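Local structure of beta-N-acetylhexosaminidase (Thermotoga neapolitana, 5BZA) at residues Tyr43-Phe48 / Leu106-Val111; Ser62-Gly67 / Lys73-Phe78. The protein probably hydrolyses terminal non-reducing N-acetyl-D-hexosamine residues of N-acetyl-beta-D-hexosaminides, as a glycoside hydrolase family 3 enzyme. All coordinates share one frame; numbering follows the deposited sequence.

How the contacts relate
Contact 1 and contact 2 show how a helix-to-strand turn of the barrel and the loop after strand 59-62 can share one core. Their centres are about 14 Å apart, and residues 62-78 fall between the two segments of contact 1 in sequence. Tyr74 is the main bridge: its CD2 lies 3.3 Å from Leu106 CD1, while its OH packs 3.6 Å from Phe45 CD2. Two further contacts join them: Phe108 CE1 is 3.8 Å from Ser62 CB, and Val111 CG2 reaches to 3.6 Å from His64 O. Both contacts touch the second subunit. Contact 1 is away from the annotated sites, whereas the His64 side chain of contact 2 is about 13 Å from a bound cadmium ion.

Contact 1: Tyr43-Phe48 / Leu106-Val111; sequences YLFLDF and LGFNMV
The rings of Phe45 and Phe108 meet rim to rim, neither lying over the face of the other. Their planes are nearly parallel, 13° apart, yet the centroids are separated by 5.8 Å, so this is not a stack. Phe45 CZ comes to 3.7 Å from Phe108 CE2, and CE1 of Phe45 touches the same rim. At the edge of the Phe45 ring, close to its plane, lies Leu106, with CB 4.3 Å from Phe45 CZ. With CG anti to the backbone N (chi1 169°), Phe45 sends its ring off the helix toward segment 106-111, while the Phe108 ring arrives from the opposite direction. No hydrogen bond crosses, and the three side chains form a buried apolar join. Replacing Phe45 with an alanine would probably leave the Phe108 rim and Leu106 CB without their aromatic neighbour and open a gap in the core. Val38 and Leu39 of helix 36-39 pack against the Phe45 side chain as well, and Pro76 of the second subunit packs on Leu106. Between Leu106 and Phe108, Gly107 ends helix 89-106 as the C-prime residue of a Schellman motif; at its backbone angles, with phi 123°, a CB would collide with the carbonyl O of Leu106. Such a helix-to-strand turn, packed against helix 42-54 and leading into parallel strand 110-111, belongs to the TIM-barrel fold of the family 3 N-terminal domain.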
ATOM      1  N   TYR B  43     -10.023  -1.836  -8.037  1.00 12.53           N
ATOM      2  CA  TYR B  43     -10.684  -1.189  -9.167  1.00 11.04           C
ATOM      3  C   TYR B  43     -11.866  -0.363  -8.654  1.00 13.84           C
ATOM      4  O   TYR B  43     -12.095   0.772  -9.124  1.00 13.28           O
ATOM      5  CB  TYR B  43     -11.135  -2.204 -10.223  1.00 12.25           C
ATOM      6  CG  TYR B  43     -12.007  -3.338  -9.713  1.00 12.85           C
ATOM      7  CD1 TYR B  43     -11.442  -4.510  -9.234  1.00 11.67           C
ATOM      8  CD2 TYR B  43     -13.401  -3.244  -9.750  1.00 12.39           C
ATOM      9  CE1 TYR B  43     -12.219  -5.542  -8.787  1.00 13.71           C
ATOM     10  CE2 TYR B  43     -14.196  -4.274  -9.289  1.00 16.42           C
ATOM     11  CZ  TYR B  43     -13.601  -5.430  -8.804  1.00 16.20           C
ATOM     12  OH  TYR B  43     -14.397  -6.472  -8.332  1.00 13.50           O
ATOM     13  N   LEU B  44     -12.606  -0.900  -7.672  1.00 14.25           N
ATOM     14  CA  LEU B  44     -13.723  -0.130  -7.108  1.00 13.58           C
ATOM     15  C   LEU B  44     -13.255   1.103  -6.383  1.00  9.78           C
ATOM     16  O   LEU B  44     -13.772   2.204  -6.615  1.00 10.11           O
ATOM     17  CB  LEU B  44     -14.561  -0.963  -6.136  1.00 17.62           C
ATOM     18  CG  LEU B  44     -15.827  -1.696  -6.573  1.00 16.23           C
ATOM     19  CD1 LEU B  44     -16.702  -1.835  -5.321  1.00 14.77           C
ATOM     20  CD2 LEU B  44     -16.588  -0.971  -7.681  1.00 14.34           C
ATOM     21  N   PHE B  45     -12.278   0.934  -5.505  1.00  8.57           N
ATOM     22  CA  PHE B  45     -11.725   2.065  -4.768  1.00  8.90           C
ATOM     23  C   PHE B  45     -11.290   3.211  -5.712  1.00 10.99           C
ATOM     24  O   PHE B  45     -11.749   4.359  -5.581  1.00 11.76           O
ATOM     25  CB  PHE B  45     -10.567   1.551  -3.882  1.00  8.39           C
ATOM     26  CG  PHE B  45      -9.741   2.645  -3.269  1.00 11.54           C
ATOM     27  CD1 PHE B  45     -10.312   3.563  -2.392  1.00 11.57           C
ATOM     28  CD2 PHE B  45      -8.391   2.796  -3.619  1.00 12.13           C
ATOM     29  CE1 PHE B  45      -9.542   4.616  -1.844  1.00 11.03           C
ATOM     30  CE2 PHE B  45      -7.608   3.831  -3.078  1.00 10.85           C
ATOM     31  CZ  PHE B  45      -8.198   4.748  -2.193  1.00 10.26           C
ATOM     32  N   LEU B  46     -10.489   2.884  -6.732  1.00 11.23           N
ATOM     33  CA  LEU B  46     -10.004   3.889  -7.676  1.00 11.07           C
ATOM     34  C   LEU B  46     -11.130   4.553  -8.466  1.00 10.24           C
ATOM     35  O   LEU B  46     -11.128   5.799  -8.646  1.00  9.92           O
ATOM     36  CB  LEU B  46      -8.992   3.256  -8.655  1.00  8.62           C
ATOM     37  CG  LEU B  46      -7.721   2.729  -8.017  1.00  9.53           C
ATOM     38  CD1 LEU B  46      -6.817   2.035  -9.055  1.00  9.73           C
ATOM     39  CD2 LEU B  46      -6.979   3.872  -7.330  1.00 10.95           C
ATOM     40  N   ASP B  47     -12.099   3.751  -8.929  1.00 10.46           N
ATOM     41  CA  ASP B  47     -13.208   4.328  -9.656  1.00  8.46           C
ATOM     42  C   ASP B  47     -14.040   5.253  -8.740  1.00  9.70           C
ATOM     43  O   ASP B  47     -14.509   6.322  -9.178  1.00 11.77           O
ATOM     44  CB  ASP B  47     -14.096   3.238 -10.272  1.00 11.12           C
ATOM     45  CG  ASP B  47     -15.110   3.811 -11.292  1.00 14.17           C
ATOM     46  OD1 ASP B  47     -14.786   4.819 -11.977  1.00 13.38           O
ATOM     47  OD2 ASP B  47     -16.235   3.269 -11.416  1.00 16.89           O
ATOM     48  N   PHE B  48     -14.240   4.853  -7.478  1.00 10.91           N
ATOM     49  CA  PHE B  48     -14.926   5.707  -6.468  1.00 10.66           C
ATOM     50  C   PHE B  48     -14.160   7.033  -6.268  1.00 10.03           C
ATOM     51  O   PHE B  48     -14.750   8.107  -6.351  1.00  7.96           O
ATOM     52  CB  PHE B  48     -15.058   4.936  -5.137  1.00  8.55           C
ATOM     53  CG  PHE B  48     -16.069   5.507  -4.147  1.00 11.96           C
ATOM     54  CD1 PHE B  48     -16.907   6.559  -4.482  1.00  9.12           C
ATOM     55  CD2 PHE B  48     -16.201   4.921  -2.882  1.00 10.15           C
ATOM     56  CE1 PHE B  48     -17.859   7.031  -3.575  1.00  9.74           C
ATOM     57  CE2 PHE B  48     -17.136   5.374  -1.972  1.00  8.26           C
ATOM     58  CZ  PHE B  48     -17.968   6.439  -2.312  1.00  9.91           C
ATOM     59  N   LEU B 106      -3.329   9.195  -1.448  1.00 10.53           N
ATOM     60  CA  LEU B 106      -4.361   8.411  -2.123  1.00  7.91           C
ATOM     61  C   LEU B 106      -5.609   9.200  -2.451  1.00 12.53           C
ATOM     62  O   LEU B 106      -6.321   8.856  -3.397  1.00 10.61           O
ATOM     63  CB  LEU B 106      -4.743   7.194  -1.306  1.00 10.21           C
ATOM     64  CG  LEU B 106      -3.695   6.107  -1.101  1.00  9.38           C
ATOM     65  CD1 LEU B 106      -4.258   5.142  -0.035  1.00  8.56           C
ATOM     66  CD2 LEU B 106      -3.420   5.393  -2.442  1.00  7.10           C
ATOM     67  N   GLY B 107      -5.862  10.255  -1.676  1.00 12.45           N
ATOM     68  CA  GLY B 107      -7.065  11.051  -1.788  1.00 10.98           C
ATOM     69  C   GLY B 107      -7.876  11.132  -0.484  1.00 11.06           C
ATOM     70  O   GLY B 107      -8.899  11.805  -0.465  1.00 11.50           O
ATOM     71  N   PHE B 108      -7.459  10.468   0.596  1.00 10.09           N
ATOM     72  CA  PHE B 108      -8.169  10.642   1.887  1.00  8.77           C
ATOM     73  C   PHE B 108      -7.847  12.045   2.472  1.00 13.05           C
ATOM     74  O   PHE B 108      -6.850  12.649   2.098  1.00 10.64           O
ATOM     75  CB  PHE B 108      -7.792   9.518   2.866  1.00  7.24           C
ATOM     76  CG  PHE B 108      -8.347   8.167   2.479  1.00  9.16           C
ATOM     77  CD1 PHE B 108      -9.623   7.767   2.894  1.00  9.76           C
ATOM     78  CD2 PHE B 108      -7.612   7.318   1.619  1.00 10.34           C
ATOM     79  CE1 PHE B 108     -10.146   6.510   2.521  1.00  9.55           C
ATOM     80  CE2 PHE B 108      -8.115   6.070   1.216  1.00  8.54           C
ATOM     81  CZ  PHE B 108      -9.387   5.664   1.665  1.00  8.33           C
ATOM     82  N   ASN B 109      -8.728  12.640   3.276  1.00 11.96           N
ATOM     83  CA  ASN B 109      -8.310  13.849   3.997  1.00 11.59           C
ATOM     84  C   ASN B 109      -8.685  13.842   5.490  1.00 11.23           C
ATOM     85  O   ASN B 109      -8.357  14.779   6.232  1.00  8.33           O
ATOM     86  CB  ASN B 109      -8.874  15.104   3.317  1.00 14.50           C
ATOM     87  CG  ASN B 109     -10.322  14.960   2.940  1.00 16.32           C
ATOM     88  OD1 ASN B 109     -11.143  14.538   3.759  1.00 13.06           O
ATOM     89  ND2 ASN B 109     -10.663  15.318   1.686  1.00 18.24           N
ATOM     90  N   MET B 110      -9.253  12.730   5.954  1.00 12.84           N
ATOM     91  CA  MET B 110      -9.558  12.559   7.371  1.00  8.94           C
ATOM     92  C   MET B 110      -9.257  11.112   7.697  1.00 10.32           C
ATOM     93  O   MET B 110      -9.283  10.265   6.819  1.00  6.23           O
ATOM     94  CB  MET B 110     -11.022  12.903   7.689  1.00  6.88           C
ATOM     95  CG  MET B 110     -11.395  12.761   9.187  1.00 10.72           C
ATOM     96  SD  MET B 110     -13.052  13.395   9.586  1.00  8.17           S
ATOM     97  CE  MET B 110     -12.730  15.164   9.567  1.00  5.96           C
ATOM     98  N   VAL B 111      -8.924  10.843   8.946  1.00  9.48           N
ATOM     99  CA  VAL B 111      -8.860   9.498   9.436  1.00  7.14           C
ATOM    100  C   VAL B 111      -9.653   9.438  10.770  1.00  9.63           C
ATOM    101  O   VAL B 111      -9.577  10.327  11.620  1.00  7.57           O
ATOM    102  CB  VAL B 111      -7.403   9.047   9.622  1.00  6.87           C
ATOM    103  CG1 VAL B 111      -6.714   9.877  10.744  1.00  9.04           C
ATOM    104  CG2 VAL B 111      -7.326   7.536   9.866  1.00  7.45           C
TER

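Contact 2: Ser62-Gly67 / Lys73-Phe78; sequences SDHEGG and KYVPSF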
ATOM      1  N   SER B  62     -11.227   7.019   6.461  1.00  9.10           N
ATOM      2  CA  SER B  62     -11.156   5.578   6.672  1.00  9.92           C
ATOM      3  C   SER B  62     -11.062   5.274   8.164  1.00 11.92           C
ATOM      4  O   SER B  62     -10.779   6.185   8.976  1.00 10.09           O
ATOM      5  CB  SER B  62      -9.941   4.986   5.972  1.00  8.08           C
ATOM      6  OG  SER B  62      -8.785   5.307   6.742  1.00  7.35           O
ATOM      7  N   ASP B  63     -11.215   3.992   8.503  1.00  9.68           N
ATOM      8  CA  ASP B  63     -10.986   3.525   9.866  1.00 11.63           C
ATOM      9  C   ASP B  63      -9.593   2.935  10.040  1.00  9.87           C
ATOM     10  O   ASP B  63      -9.399   2.019  10.849  1.00  9.41           O
ATOM     11  CB  ASP B  63     -12.001   2.450  10.291  1.00 11.47           C
ATOM     12  CG  ASP B  63     -13.384   2.994  10.520  1.00 13.18           C
ATOM     13  OD1 ASP B  63     -13.500   4.160  10.929  1.00 11.51           O
ATOM     14  OD2 ASP B  63     -14.355   2.222  10.338  1.00 15.07           O
ATOM     15  N   HIS B  64      -8.629   3.431   9.288  1.00  9.90           N
ATOM     16  CA  HIS B  64      -7.322   2.835   9.346  1.00  8.87           C
ATOM     17  C   HIS B  64      -6.547   3.330  10.551  1.00  9.41           C
ATOM     18  O   HIS B  64      -5.796   4.292  10.467  1.00  8.38           O
ATOM     19  CB  HIS B  64      -6.521   3.077   8.044  1.00 11.08           C
ATOM     20  CG  HIS B  64      -5.278   2.244   7.969  1.00  9.34           C
ATOM     21  ND1 HIS B  64      -5.250   1.002   7.377  1.00  8.63           N
ATOM     22  CD2 HIS B  64      -4.054   2.428   8.518  1.00 10.05           C
ATOM     23  CE1 HIS B  64      -4.045   0.480   7.520  1.00 10.21           C
ATOM     24  NE2 HIS B  64      -3.301   1.320   8.215  1.00  9.22           N
ATOM     25  N   GLU B  65      -6.703   2.624  11.677  1.00 11.23           N
ATOM     26  CA  GLU B  65      -6.110   3.038  12.942  1.00 10.01           C
ATOM     27  C   GLU B  65      -4.671   2.649  13.065  1.00 10.63           C
ATOM     28  O   GLU B  65      -3.895   3.268  13.826  1.00 10.52           O
ATOM     29  CB  GLU B  65      -6.869   2.419  14.136  1.00  9.81           C
ATOM     30  CG  GLU B  65      -8.290   2.919  14.305  1.00 11.24           C
ATOM     31  CD  GLU B  65      -9.061   2.243  15.468  1.00 10.14           C
ATOM     32  OE1 GLU B  65      -8.508   1.421  16.222  1.00  9.66           O
ATOM     33  OE2 GLU B  65     -10.247   2.581  15.628  1.00 11.65           O
ATOM     34  N   GLY B  66      -4.338   1.554  12.396  1.00  9.47           N
ATOM     35  CA  GLY B  66      -3.078   0.891  12.661  1.00 10.40           C
ATOM     36  C   GLY B  66      -3.367  -0.186  13.699  1.00  9.05           C
ATOM     37  O   GLY B  66      -4.325  -0.083  14.482  1.00 10.56           O
ATOM     38  N   GLY B  67      -2.537  -1.213  13.722  1.00 14.48           N
ATOM     39  CA  GLY B  67      -2.747  -2.332  14.617  1.00 11.97           C
ATOM     40  C   GLY B  67      -3.936  -3.192  14.250  1.00 11.40           C
ATOM     41  O   GLY B  67      -4.014  -3.757  13.146  1.00 11.69           O
ATOM     42  N   LYS B  73      -4.313  -1.278   2.436  1.00 11.31           N
ATOM     43  CA  LYS B  73      -3.134  -2.089   2.191  1.00 13.20           C
ATOM     44  C   LYS B  73      -1.931  -1.199   1.879  1.00 13.25           C
ATOM     45  O   LYS B  73      -0.787  -1.649   1.969  1.00 11.93           O
ATOM     46  CB  LYS B  73      -3.358  -3.060   1.058  1.00 13.13           C
ATOM     47  CG  LYS B  73      -3.340  -2.427  -0.307  1.00 12.61           C
ATOM     48  CD  LYS B  73      -3.398  -3.530  -1.314  1.00 15.25           C
ATOM     49  CE  LYS B  73      -3.275  -3.028  -2.715  1.00 11.70           C
ATOM     50  NZ  LYS B  73      -3.399  -4.233  -3.560  1.00 15.13           N
ATOM     51  N   TYR B  74      -2.219   0.042   1.477  1.00 11.46           N
ATOM     52  CA  TYR B  74      -1.207   1.044   1.133  1.00 11.31           C
ATOM     53  C   TYR B  74      -0.346   1.511   2.298  1.00 12.20           C
ATOM     54  O   TYR B  74       0.829   1.864   2.105  1.00 12.95           O
ATOM     55  CB  TYR B  74      -1.914   2.233   0.513  1.00  9.79           C
ATOM     56  CG  TYR B  74      -2.940   1.768  -0.515  1.00 12.58           C
ATOM     57  CD1 TYR B  74      -2.518   1.243  -1.770  1.00 10.65           C
ATOM     58  CD2 TYR B  74      -4.317   1.818  -0.237  1.00 10.58           C
ATOM     59  CE1 TYR B  74      -3.443   0.796  -2.690  1.00 11.88           C
ATOM     60  CE2 TYR B  74      -5.251   1.397  -1.177  1.00 10.90           C
ATOM     61  CZ  TYR B  74      -4.806   0.879  -2.394  1.00  6.89           C
ATOM     62  OH  TYR B  74      -5.721   0.444  -3.314  1.00  8.65           O
ATOM     63  N   VAL B  75      -0.928   1.494   3.509  1.00  9.24           N
ATOM     64  CA  VAL B  75      -0.199   1.838   4.710  1.00 11.74           C
ATOM     65  C   VAL B  75       0.442   0.602   5.294  1.00 12.40           C
ATOM     66  O   VAL B  75      -0.234  -0.397   5.531  1.00 16.37           O
ATOM     67  CB  VAL B  75      -1.132   2.465   5.798  1.00 12.29           C
ATOM     68  CG1 VAL B  75      -0.314   2.835   7.044  1.00  8.38           C
ATOM     69  CG2 VAL B  75      -1.802   3.690   5.251  1.00 12.14           C
ATOM     70  N   PRO B  76       1.756   0.640   5.502  1.00 10.23           N
ATOM     71  CA  PRO B  76       2.351  -0.549   6.140  1.00 10.55           C
ATOM     72  C   PRO B  76       1.763  -0.793   7.522  1.00 11.04           C
ATOM     73  O   PRO B  76       1.467   0.145   8.264  1.00  9.27           O
ATOM     74  CB  PRO B  76       3.853  -0.243   6.238  1.00  8.54           C
ATOM     75  CG  PRO B  76       4.042   1.166   5.705  1.00  8.65           C
ATOM     76  CD  PRO B  76       2.732   1.665   5.106  1.00  8.14           C
ATOM     77  N   SER B  77       1.609  -2.068   7.841  1.00 10.17           N
ATOM     78  CA  SER B  77       1.059  -2.514   9.104  1.00  9.76           C
ATOM     79  C   SER B  77       1.872  -2.104  10.360  1.00  9.57           C
ATOM     80  O   SER B  77       3.114  -2.117  10.398  1.00  9.78           O
ATOM     81  CB  SER B  77       0.900  -4.035   9.055  1.00 10.34           C
ATOM     82  OG  SER B  77       0.309  -4.478  10.250  1.00 14.41           O
ATOM     83  N   PHE B  78       1.125  -1.760  11.407  1.00 10.05           N
ATOM     84  CA  PHE B  78       1.704  -1.237  12.633  1.00 11.03           C
ATOM     85  C   PHE B  78       1.308  -2.161  13.798  1.00  9.80           C
ATOM     86  O   PHE B  78       0.216  -2.721  13.787  1.00 10.87           O
ATOM     87  CB  PHE B  78       1.214   0.215  12.802  1.00  9.74           C
ATOM     88  CG  PHE B  78       1.838   0.960  13.929  1.00  9.76           C
ATOM     89  CD1 PHE B  78       3.189   1.201  13.961  1.00  9.85           C
ATOM     90  CD2 PHE B  78       1.044   1.491  14.934  1.00  9.37           C
ATOM     91  CE1 PHE B  78       3.747   1.897  15.002  1.00  9.22           C
ATOM     92  CE2 PHE B  78       1.605   2.197  15.986  1.00 11.30           C
ATOM     93  CZ  PHE B  78       2.953   2.420  16.017  1.00  7.94           C
TER
HETATM   94  O   HOH W   1      -0.820   0.575   9.841  1.00 12.84           O
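The loop after barrel strand 59-62 returns alongside its own start, 64-67 and 75-78 running in much the same direction, 29° apart, and packs His64 against Val75 and Gly66-Gly67 against Phe78. It opens with an ST turn, in which His64 N donates to Ser62 OG, and His64 is then the centre of an inverse gamma turn. A chi1 of -169° turns the imidazole away from the backbone N and across to Val75, the two side chains passing each other in opposite directions. Val75 CG2 lies over one face of the ring, offset toward the rim, and His64 NE2 is 3.4 Å from Val75 CB. Both ring nitrogens are engaged: ND1 is hydrogen-bonded to the backbone N of Val71 and Leu72, while a water 3.1 Å from NE2 donates to Pro76 O at 2.8 Å. These bonds probably fix the rotation of the ring. Further along, Gly67 CA makes a CH...O contact of 3.1 Å with Phe78 O. Gly66 CA lies 4.3 Å from Phe78 CB. Phe78 stacks on Tyr95 of helix 89-106, the same helix that puts Met103 against His64, and Lys451 of the second subunit bonds to Gly67 O; the loop thus touches both before the chain enters helix 81-85.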